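Local coordinates for protein glutathione transferase lambda1 (Populus trichocarpa, PDB 4PQH) that binds glutathione and probably transfers it to electrophilic substrates or acts as a thiol transferase in plant detoxification, at residues A[130-135]-A[145-150]; A[60-65]-A[77-82]; A[207-212]-A[216-221]; A[152-157]-A[162-167]. One frame throughout, in Å; residues are numbered along the deposited sequence. Where two conformers were deposited one is given.

Contact 1: residues A[130-135]-A[145-150]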
# COMPACT_ATOMS: atom_id res chain seq x y z
N SER A 130 -12.36 -0.06 2.61
CA SER A 130 -12.52 -0.35 1.19
C SER A 130 -13.97 -0.67 0.83
O SER A 130 -14.51 -0.17 -0.16
CB SER A 130 -11.61 -1.50 0.76
OG SER A 130 -10.33 -1.03 0.41
N LYS A 131 -14.60 -1.50 1.65
CA LYS A 131 -15.97 -1.92 1.39
C LYS A 131 -16.92 -0.71 1.39
O LYS A 131 -17.75 -0.59 0.51
CB LYS A 131 -16.41 -2.97 2.41
CG LYS A 131 -17.77 -3.55 2.16
CD LYS A 131 -17.96 -4.84 2.93
CE LYS A 131 -19.37 -5.34 2.75
NZ LYS A 131 -19.56 -6.76 3.21
N ALA A 132 -16.74 0.19 2.35
CA ALA A 132 -17.57 1.39 2.44
C ALA A 132 -17.43 2.26 1.19
O ALA A 132 -18.43 2.77 0.64
CB ALA A 132 -17.19 2.19 3.67
N ASN A 133 -16.20 2.44 0.73
CA ASN A 133 -15.98 3.25 -0.46
C ASN A 133 -16.52 2.59 -1.71
O ASN A 133 -17.20 3.24 -2.51
CB ASN A 133 -14.50 3.60 -0.59
CG ASN A 133 -14.11 4.76 0.28
OD1 ASN A 133 -14.24 5.91 -0.14
ND2 ASN A 133 -13.69 4.49 1.51
N ASN A 134 -16.25 1.31 -1.87
CA ASN A 134 -16.77 0.57 -3.00
C ASN A 134 -18.30 0.53 -3.04
O ASN A 134 -18.89 0.64 -4.11
CB ASN A 134 -16.15 -0.82 -3.06
CG ASN A 134 -14.72 -0.77 -3.54
OD1 ASN A 134 -14.40 -0.07 -4.50
ND2 ASN A 134 -13.84 -1.49 -2.86
N SER A 135 -18.92 0.39 -1.87
CA SER A 135 -20.38 0.46 -1.75
C SER A 135 -20.89 1.78 -2.31
O SER A 135 -21.91 1.83 -2.98
CB SER A 135 -20.80 0.31 -0.29
OG SER A 135 -22.21 0.42 -0.14
N GLY A 145 -18.65 8.59 3.50
CA GLY A 145 -18.58 9.64 4.50
C GLY A 145 -18.31 9.10 5.89
O GLY A 145 -17.43 9.60 6.59
N ALA A 146 -19.06 8.07 6.28
CA ALA A 146 -18.87 7.44 7.58
C ALA A 146 -17.47 6.85 7.71
O ALA A 146 -16.86 6.92 8.77
CB ALA A 146 -19.91 6.36 7.79
N ALA A 147 -16.96 6.30 6.62
CA ALA A 147 -15.63 5.71 6.63
C ALA A 147 -14.57 6.77 6.82
O ALA A 147 -13.62 6.61 7.60
CB ALA A 147 -15.39 4.93 5.34
N PHE A 148 -14.72 7.89 6.12
CA PHE A 148 -13.76 8.97 6.28
C PHE A 148 -13.92 9.70 7.61
O PHE A 148 -12.95 10.27 8.12
CB PHE A 148 -13.76 9.91 5.07
CG PHE A 148 -12.99 9.38 3.90
CD1 PHE A 148 -11.60 9.46 3.89
CD2 PHE A 148 -13.63 8.77 2.83
CE1 PHE A 148 -10.87 8.97 2.83
CE2 PHE A 148 -12.90 8.27 1.75
CZ PHE A 148 -11.51 8.37 1.76
N ASP A 149 -15.12 9.66 8.18
CA ASP A 149 -15.32 10.14 9.54
C ASP A 149 -14.52 9.29 10.53
O ASP A 149 -13.90 9.82 11.47
CB ASP A 149 -16.81 10.11 9.91
CG ASP A 149 -17.60 11.21 9.26
OD1 ASP A 149 -16.98 12.15 8.71
OD2 ASP A 149 -18.84 11.13 9.31
N TYR A 150 -14.51 7.98 10.32
CA TYR A 150 -13.74 7.09 11.18
C TYR A 150 -12.26 7.44 11.09
O TYR A 150 -11.56 7.50 12.11
CB TYR A 150 -13.97 5.62 10.79
CG TYR A 150 -13.28 4.64 11.70
CD1 TYR A 150 -11.96 4.28 11.49
CD2 TYR A 150 -13.95 4.07 12.78
CE1 TYR A 150 -11.31 3.39 12.33
CE2 TYR A 150 -13.32 3.17 13.62
CZ TYR A 150 -12.00 2.84 13.39
OH TYR A 150 -11.36 1.94 14.23
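N133 and F148 both swing CG alongside their own backbone N and anti to the carbonyl carbon (chi1 -82° in N133); the side chains leave their helices alongside the interface, and these torsions turn their ends toward each other. OD1 of N133 comes in at the ring edge, 3.3 Å from CE2 of F148 and near the ring plane, with CZ of the same ring at 4.1 Å from OD1, and so faces the weakly positive C-H rim rather than the pi cloud. Amide and ring planes stand 86° apart. ND2 passes 3.9 Å from CE2 of F148, while its hydrogen bond goes to the backbone oxygen of F129, one turn earlier in its own helix, which fixes the rotation of the amide. OD1 is buried here without a hydrogen-bond partner, and the ring edge is what it meets. The backbones belong to helices 113-137 and 144-154, an antiparallel pair of the all-helical C-terminal domain of glutathione transferases, whose local axes are 9.0 Å apart with their directions at 149°. At the nearest point the two helices meet through small residues: CB of A132 and CB of A147 touch at 3.7 Å, with ND2 of N133 4.2 Å from the same A147 methyl. With a leucine in place of N133, the carbonyl of F129 would probably lose its side-chain donor and the edge of F148 its polar neighbour. L186 of helix 170-190 packs against both N133 and F148, and F129 meets the F148 ring edge-to-face.

Contact 2: residues A[60-65]-A[77-82]. With GSH (glutathione), chain C.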
# COMPACT_ATOMS: atom_id res chain seq x y z
N ILE A 60 4.15 -7.05 -13.53
CA ILE A 60 3.46 -7.89 -14.49
C ILE A 60 2.16 -7.23 -14.91
O ILE A 60 1.63 -6.35 -14.22
CB ILE A 60 3.22 -9.32 -13.95
CG1 ILE A 60 2.23 -9.31 -12.78
CG2 ILE A 60 4.54 -9.99 -13.56
CD1 ILE A 60 1.86 -10.70 -12.29
N ASP A 61 1.65 -7.65 -16.07
CA ASP A 61 0.42 -7.12 -16.64
C ASP A 61 -0.68 -8.11 -16.27
O ASP A 61 -0.69 -9.22 -16.78
CB ASP A 61 0.58 -7.07 -18.16
CG ASP A 61 -0.63 -6.48 -18.88
OD1 ASP A 61 -1.72 -6.39 -18.29
OD2 ASP A 61 -0.47 -6.11 -20.06
N LEU A 62 -1.59 -7.72 -15.39
CA LEU A 62 -2.61 -8.67 -14.92
C LEU A 62 -3.64 -9.07 -15.98
O LEU A 62 -4.33 -10.07 -15.81
CB LEU A 62 -3.32 -8.13 -13.68
CG LEU A 62 -2.44 -7.84 -12.46
CD1 LEU A 62 -3.30 -7.33 -11.33
CD2 LEU A 62 -1.68 -9.08 -12.02
N GLN A 63 -3.75 -8.30 -17.05
CA GLN A 63 -4.67 -8.64 -18.13
C GLN A 63 -4.03 -9.56 -19.15
O GLN A 63 -4.71 -10.24 -19.92
CB GLN A 63 -5.19 -7.38 -18.82
CG GLN A 63 -5.90 -6.42 -17.88
CD GLN A 63 -6.93 -7.10 -17.01
OE1 GLN A 63 -7.72 -7.92 -17.48
NE2 GLN A 63 -6.93 -6.76 -15.72
N ASP A 64 -2.70 -9.57 -19.17
CA ASP A 64 -1.94 -10.38 -20.10
C ASP A 64 -0.73 -10.92 -19.34
O ASP A 64 0.41 -10.56 -19.63
CB ASP A 64 -1.50 -9.51 -21.28
CG ASP A 64 -0.78 -10.31 -22.35
OD1 ASP A 64 -0.87 -11.55 -22.31
OD2 ASP A 64 -0.14 -9.69 -23.22
N ARG A 65 -0.98 -11.77 -18.35
CA ARG A 65 0.07 -12.12 -17.41
C ARG A 65 0.84 -13.38 -17.77
O ARG A 65 0.30 -14.28 -18.42
CB ARG A 65 -0.47 -12.18 -15.96
CG ARG A 65 -0.98 -13.53 -15.51
CD ARG A 65 -1.59 -13.42 -14.13
NE ARG A 65 -2.78 -12.58 -14.15
CZ ARG A 65 -3.63 -12.45 -13.14
NH1 ARG A 65 -3.42 -13.12 -12.01
NH2 ARG A 65 -4.69 -11.67 -13.25
N ASN A 77 -1.63 -16.62 -7.52
CA ASN A 77 -1.79 -15.85 -8.75
C ASN A 77 -2.37 -14.46 -8.52
O ASN A 77 -3.27 -14.02 -9.24
CB ASN A 77 -2.63 -16.64 -9.76
CG ASN A 77 -2.46 -16.13 -11.18
OD1 ASN A 77 -1.45 -15.53 -11.53
ND2 ASN A 77 -3.46 -16.38 -12.01
N LYS A 78 -1.86 -13.79 -7.50
CA LYS A 78 -2.20 -12.39 -7.24
C LYS A 78 -0.93 -11.62 -6.94
O LYS A 78 0.10 -12.21 -6.61
CB LYS A 78 -3.16 -12.28 -6.05
CG LYS A 78 -4.52 -12.93 -6.29
CD LYS A 78 -5.46 -12.71 -5.12
CE LYS A 78 -6.84 -13.29 -5.41
NZ LYS A 78 -7.75 -13.16 -4.24
N VAL A 79 -1.00 -10.29 -7.09
CA VAL A 79 0.08 -9.41 -6.64
C VAL A 79 -0.42 -8.59 -5.45
O VAL A 79 -1.60 -8.29 -5.37
CB VAL A 79 0.58 -8.46 -7.76
CG1 VAL A 79 1.31 -9.25 -8.84
CG2 VAL A 79 -0.57 -7.65 -8.35
N PRO A 80 0.48 -8.21 -4.53
CA PRO A 80 1.93 -8.45 -4.52
C PRO A 80 2.33 -9.80 -3.95
O PRO A 80 1.59 -10.41 -3.19
CB PRO A 80 2.45 -7.35 -3.59
CG PRO A 80 1.34 -7.18 -2.61
CD PRO A 80 0.07 -7.34 -3.41
N SER A 81 3.52 -10.23 -4.32
CA SER A 81 4.20 -11.30 -3.61
C SER A 81 5.68 -10.93 -3.50
O SER A 81 6.20 -10.17 -4.33
CB SER A 81 4.00 -12.65 -4.30
OG SER A 81 4.67 -12.71 -5.55
N LEU A 82 6.33 -11.45 -2.48
CA LEU A 82 7.72 -11.14 -2.20
C LEU A 82 8.53 -12.42 -2.17
O LEU A 82 8.22 -13.33 -1.40
CB LEU A 82 7.86 -10.42 -0.86
CG LEU A 82 9.29 -10.03 -0.46
CD1 LEU A 82 9.81 -8.92 -1.37
CD2 LEU A 82 9.34 -9.62 1.00
N1 GSH C . -5.48 -9.61 -0.04
CA1 GSH C . -4.50 -9.39 -1.09
C1 GSH C . -3.46 -8.47 -0.54
O11 GSH C . -3.75 -7.74 0.43
O12 GSH C . -2.31 -8.47 -1.01
CB1 GSH C . -5.17 -8.77 -2.32
CG1 GSH C . -4.27 -8.76 -3.56
CD1 GSH C . -5.08 -8.42 -4.79
OE1 GSH C . -6.49 -8.45 -4.70
N2 GSH C . -4.44 -8.11 -5.92
CA2 GSH C . -5.22 -8.03 -7.15
C2 GSH C . -4.83 -9.12 -8.11
O2 GSH C . -3.53 -9.64 -8.09
CB2 GSH C . -5.01 -6.70 -7.87
SG2 GSH C . -5.84 -5.30 -7.09
N3 GSH C . -5.76 -9.55 -8.96
CA3 GSH C . -5.40 -10.54 -9.95
C3 GSH C . -6.29 -11.76 -9.87
O31 GSH C . -6.19 -12.66 -10.73
O32 GSH C . -7.12 -11.89 -8.95
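R65 and N77 reach for each other from opposite directions, their guanidinium and amide planes turned 58° apart. NH1 of R65 gives a hydrogen bond to OD1 of N77 at 3.1 Å; the acceptor lies near the guanidinium plane, but the donor stands above the plane of the asparagine carbonyl, away from its lone pairs. A bend at chi3 (65°) folds the arginine back on its own loop, where NH2 meets the backbone oxygen of L62 at 3.0 Å, on a lone pair and in the carbonyl plane. CD2 of L62 lies 4.0 Å above the centre of the guanidinium, covering one face. Held in this way, the group directs NH1 and NH2 together at O31 of the glutathione glycine carboxylate, each bond 3.1 Å long, a fork whose positive charge probably favours the carboxylate. Deeper in, V79 joins the two loops through its methyls. CG1 lies 3.8 Å from I60 CD1, the two side chains passing in opposite directions, and CG2 meets L62 CD1 tip to tip. The L62 CD1 methyl also borders CB2 of the glutathione cysteine. The backbone of V79 holds that cysteine from both ends: its N donates to O2 at 2.8 Å and its O accepts from N2 at 2.9 Å, an antiparallel-like pairing. V79 precedes the cis peptide bond of P80, and C36, the residue seen in covalent linkage with glutathione, lies close to the V79 side chain. Peptide pairing before a cis-proline is the hallmark of the glutathione site in the thioredoxin-like N-terminal domain of glutathione transferases.

Contact 3: residues A[207-212]-A[216-221]; sequences EMNKVE and QTRHEP. Unlike the reference sequence in segment 207-212: V211 (reference Ile). Unlike the reference sequence in segment 216-221: H219 (reference Arg).
E212 and Q216 close a single turn of helix: the Q216 N donates to the E212 O at 2.9 Å, an i to i-4 bond of helical type spanning the short helix 212-215, with V211, the last residue of a type I turn from M208, at its N-cap position. This is a surface corner of the C-terminal part of the chain, where helix 199-208 gives way to the tail. From CB outward, Q216 runs back along this turn. CB lies 3.5 Å from the E212 O, and CG, placed beside its own backbone N (chi1 -75°), comes to 3.3 Å from that same oxygen. CD remains over the carbonyl at 3.4 Å from the E212 O. Beyond it the chain forks: NE2 lies 3.4 Å from CG of E212, packing on an aliphatic carbon with OE2 of E212 further from it, while OE1 of Q216 is 3.7 Å from the E212 O. The two chains cross at about a right angle, carboxylate and amide planes 77° apart. An alanine at Q216 is likely to lose the CG and CD cover of the E212 carbonyl and the NE2 packing on E212 CG. The side chain of N47 of helix 37-48 touches Q216, and N215 ties the corner together by donating to the N209 carbonyl oxygen and, weakly, to E212 OE1. The H219 ring folds back over the turn, with CA of Q216 3.6 Å above the centre of one face.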
# COMPACT_ATOMS: atom_id res chain seq x y z
N GLU A 207 0.58 15.87 4.25
CA GLU A 207 1.83 15.35 4.77
C GLU A 207 2.31 14.11 4.01
O GLU A 207 3.51 13.96 3.77
CB GLU A 207 1.70 15.10 6.26
CG GLU A 207 1.51 16.40 7.07
CD GLU A 207 2.60 17.43 6.80
OE1 GLU A 207 3.80 17.08 6.87
OE2 GLU A 207 2.25 18.60 6.49
N MET A 208 1.39 13.25 3.62
CA MET A 208 1.74 12.09 2.81
C MET A 208 2.34 12.53 1.49
O MET A 208 3.33 11.96 1.02
CB MET A 208 0.52 11.23 2.53
CG MET A 208 0.12 10.36 3.70
SD MET A 208 1.46 9.27 4.25
CE MET A 208 1.91 8.43 2.73
N ASN A 209 1.76 13.56 0.90
CA ASN A 209 2.23 14.05 -0.39
C ASN A 209 3.61 14.68 -0.35
O ASN A 209 4.19 14.96 -1.39
CB ASN A 209 1.23 15.01 -1.02
CG ASN A 209 -0.00 14.30 -1.55
OD1 ASN A 209 0.00 13.09 -1.77
ND2 ASN A 209 -1.06 15.06 -1.77
N LYS A 210 4.14 14.92 0.85
CA LYS A 210 5.49 15.44 0.99
C LYS A 210 6.51 14.31 1.07
O LYS A 210 7.71 14.55 1.08
CB LYS A 210 5.60 16.30 2.25
CG LYS A 210 4.81 17.57 2.19
CD LYS A 210 4.78 18.27 3.53
CE LYS A 210 3.91 19.50 3.46
NZ LYS A 210 3.83 20.19 4.78
N VAL A 211 6.02 13.08 1.18
CA VAL A 211 6.90 11.93 1.33
C VAL A 211 7.30 11.43 -0.05
O VAL A 211 6.51 10.79 -0.75
CB VAL A 211 6.23 10.80 2.12
CG1 VAL A 211 7.14 9.58 2.21
CG2 VAL A 211 5.82 11.28 3.52
N GLU A 212 8.53 11.73 -0.44
CA GLU A 212 9.01 11.44 -1.79
C GLU A 212 8.99 9.94 -2.11
O GLU A 212 8.68 9.53 -3.23
CB GLU A 212 10.41 12.03 -1.99
CG GLU A 212 10.87 12.03 -3.42
CD GLU A 212 9.91 12.75 -4.35
OE1 GLU A 212 9.18 13.65 -3.90
OE2 GLU A 212 9.88 12.40 -5.55
N GLN A 216 6.99 8.57 -5.40
CA GLN A 216 7.64 7.81 -6.45
C GLN A 216 6.89 6.55 -6.85
O GLN A 216 7.15 6.00 -7.91
CB GLN A 216 9.07 7.46 -6.04
CG GLN A 216 10.01 8.64 -6.10
CD GLN A 216 11.23 8.42 -5.24
OE1 GLN A 216 11.36 7.38 -4.60
NE2 GLN A 216 12.12 9.40 -5.22
N THR A 217 5.97 6.09 -6.01
CA THR A 217 5.19 4.90 -6.35
C THR A 217 3.99 5.28 -7.20
O THR A 217 3.19 4.42 -7.58
CB THR A 217 4.71 4.11 -5.12
OG1 THR A 217 3.75 4.89 -4.39
CG2 THR A 217 5.87 3.76 -4.23
N ARG A 218 3.86 6.57 -7.46
CA ARG A 218 2.88 7.06 -8.42
C ARG A 218 3.55 7.19 -9.78
O ARG A 218 2.90 7.51 -10.77
CB ARG A 218 2.28 8.39 -7.96
CG ARG A 218 1.49 8.29 -6.66
CD ARG A 218 1.08 9.65 -6.11
NE ARG A 218 -0.24 10.09 -6.58
CZ ARG A 218 -1.10 10.78 -5.84
NH1 ARG A 218 -0.79 11.11 -4.59
NH2 ARG A 218 -2.27 11.15 -6.34
N HIS A 219 4.86 6.94 -9.82
CA HIS A 219 5.64 6.98 -11.06
C HIS A 219 5.33 5.77 -11.93
O HIS A 219 4.74 4.80 -11.47
CB HIS A 219 7.16 6.99 -10.80
CG HIS A 219 7.68 8.26 -10.21
ND1 HIS A 219 9.02 8.53 -10.11
CD2 HIS A 219 7.04 9.33 -9.68
CE1 HIS A 219 9.19 9.72 -9.55
NE2 HIS A 219 8.00 10.22 -9.28
N GLU A 220 5.78 5.83 -13.18
CA GLU A 220 5.55 4.76 -14.15
C GLU A 220 6.69 4.71 -15.16
O GLU A 220 7.42 5.70 -15.33
CB GLU A 220 4.22 4.99 -14.87
CG GLU A 220 4.17 6.28 -15.67
CD GLU A 220 2.78 6.57 -16.20
OE1 GLU A 220 1.85 5.80 -15.90
OE2 GLU A 220 2.62 7.58 -16.93
N PRO A 221 6.88 3.56 -15.84
CA PRO A 221 7.93 3.48 -16.86
C PRO A 221 7.53 4.21 -18.14
O PRO A 221 6.40 4.69 -18.23
CB PRO A 221 8.04 1.98 -17.12
CG PRO A 221 6.67 1.46 -16.83
CD PRO A 221 6.18 2.28 -15.66

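Contact 4: residues A[152-157]-A[162-167]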
# COMPACT_ATOMS: atom_id res chain seq x y z
N GLU A 152 -10.93 10.36 10.20
CA GLU A 152 -10.73 11.67 10.79
C GLU A 152 -10.61 11.55 12.31
O GLU A 152 -9.71 12.14 12.92
CB GLU A 152 -11.88 12.61 10.41
CG GLU A 152 -11.81 13.98 11.07
CD GLU A 152 -10.70 14.85 10.51
OE1 GLU A 152 -10.13 14.51 9.45
OE2 GLU A 152 -10.41 15.88 11.15
N THR A 153 -11.49 10.76 12.90
CA THR A 153 -11.46 10.54 14.34
C THR A 153 -10.19 9.81 14.76
O THR A 153 -9.55 10.19 15.75
CB THR A 153 -12.71 9.77 14.82
OG1 THR A 153 -13.87 10.59 14.62
CG2 THR A 153 -12.59 9.41 16.30
N ALA A 154 -9.80 8.80 14.00
CA ALA A 154 -8.57 8.06 14.30
C ALA A 154 -7.35 8.97 14.30
O ALA A 154 -6.44 8.80 15.11
CB ALA A 154 -8.37 6.92 13.31
N LEU A 155 -7.34 9.96 13.42
CA LEU A 155 -6.21 10.89 13.33
C LEU A 155 -6.10 11.85 14.52
O LEU A 155 -5.10 12.56 14.66
CB LEU A 155 -6.28 11.66 12.02
CG LEU A 155 -5.86 10.82 10.81
CD1 LEU A 155 -6.31 11.51 9.53
CD2 LEU A 155 -4.34 10.57 10.80
N SER A 156 -7.12 11.86 15.38
CA SER A 156 -7.13 12.72 16.56
C SER A 156 -6.64 11.98 17.81
O SER A 156 -6.53 12.57 18.88
CB SER A 156 -8.55 13.26 16.80
OG SER A 156 -9.19 13.59 15.57
N LYS A 157 -6.34 10.69 17.66
CA LYS A 157 -5.93 9.85 18.79
C LYS A 157 -4.56 10.20 19.37
O LYS A 157 -4.39 10.34 20.58
CB LYS A 157 -5.95 8.38 18.37
CG LYS A 157 -5.45 7.41 19.41
CD LYS A 157 -6.44 7.20 20.52
CE LYS A 157 -6.12 5.92 21.28
NZ LYS A 157 -7.09 5.69 22.38
N PRO A 162 1.34 14.07 12.63
CA PRO A 162 0.15 14.20 11.78
C PRO A 162 -0.36 12.88 11.23
O PRO A 162 -1.35 12.86 10.49
CB PRO A 162 0.65 15.10 10.65
CG PRO A 162 2.09 14.74 10.50
CD PRO A 162 2.58 14.39 11.89
N PHE A 163 0.30 11.79 11.58
CA PHE A 163 -0.01 10.48 11.01
C PHE A 163 -0.82 9.64 11.98
O PHE A 163 -1.10 10.08 13.09
CB PHE A 163 1.29 9.79 10.60
CG PHE A 163 2.01 10.51 9.50
CD1 PHE A 163 1.50 10.55 8.22
CD2 PHE A 163 3.20 11.18 9.76
CE1 PHE A 163 2.17 11.23 7.21
CE2 PHE A 163 3.86 11.84 8.75
CZ PHE A 163 3.35 11.88 7.49
N PHE A 164 -1.26 8.46 11.56
CA PHE A 164 -2.16 7.66 12.39
C PHE A 164 -1.62 7.35 13.78
O PHE A 164 -2.36 7.40 14.76
CB PHE A 164 -2.58 6.36 11.69
CG PHE A 164 -3.58 6.56 10.59
CD1 PHE A 164 -4.89 6.90 10.88
CD2 PHE A 164 -3.20 6.40 9.27
CE1 PHE A 164 -5.81 7.08 9.86
CE2 PHE A 164 -4.12 6.56 8.24
CZ PHE A 164 -5.43 6.90 8.54
N LEU A 165 -0.33 7.04 13.87
CA LEU A 165 0.29 6.75 15.16
C LEU A 165 1.15 7.92 15.62
O LEU A 165 2.10 7.74 16.37
CB LEU A 165 1.12 5.48 15.09
CG LEU A 165 0.38 4.28 14.48
CD1 LEU A 165 1.32 3.09 14.50
CD2 LEU A 165 -0.92 3.99 15.22
N GLY A 166 0.80 9.12 15.19
CA GLY A 166 1.60 10.30 15.47
C GLY A 166 2.70 10.40 14.42
O GLY A 166 2.55 11.06 13.40
N GLN A 167 3.81 9.73 14.68
CA GLN A 167 4.85 9.70 13.66
C GLN A 167 4.53 8.65 12.59
O GLN A 167 3.74 7.71 12.80
CB GLN A 167 6.23 9.51 14.29
CG GLN A 167 6.75 10.73 15.08
CD GLN A 167 7.02 11.95 14.19
OE1 GLN A 167 7.99 11.97 13.44
NE2 GLN A 167 6.17 12.96 14.29
O HOH W 1 -3.78 9.66 15.63
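The apolar part of this contact is a leucine methyl laid on an aromatic ring: CD2 of L155 sits over one face of F164, 4.0 Å from the ring centroid and 24° off the normal, a CH-pi contact displaced toward CD1. CG of L155 is 3.9 Å from F164 CE1; the two side chains run obliquely to each other. Around the rim, A154 CB meets F164 CD1 near the ring plane at 4.2 Å. The leucine methyl is shared: CD2 also packs on the backbone of the opposing loop, 3.8 Å from the P162 O and equally near the carbonyl carbon of F163. Polar links between the segments run through water. One molecule lies 2.8 Å from the A154 O and at the same distance from the F164 O, bridging the two backbones, although its protons have other acceptors to choose from. Backbone bonds shape the two sides separately. A type I turn runs from A154 to K157, and in the turn from F163 to G166 the two end residues pair in both directions, each N to the other's O; the backbone angles of G166 would press a CB against the preceding carbonyl oxygen. F164 N is further bonded to OD1 of D172. The F164 ring packs against W204 of helix 199-208, L122 of helix 113-137 and Y175 of helix 170-190, with L155 also against W204.

How the contacts relate
Contact 2 alone holds glutathione, in the N-terminal domain; the other three lie in the helical part of the chain. Contact 3 is nearer to contact 2 than the others are, with centres about 21 Å and nearest atoms about 9 Å apart, whereas contact 1 is about 27 Å away between centres and contact 4 about 33 Å, on the opposite side of the chain's centre. Contacts 1 and 4 follow one another on helix 144-154, their centres about 17 Å apart. Contacts 3 and 4 touch directly: SD of M208 packs 3.6 Å from CE1 of F163, and E207 lies along P162 and F163, joining helix 199-208 to the loop before helix 170-190.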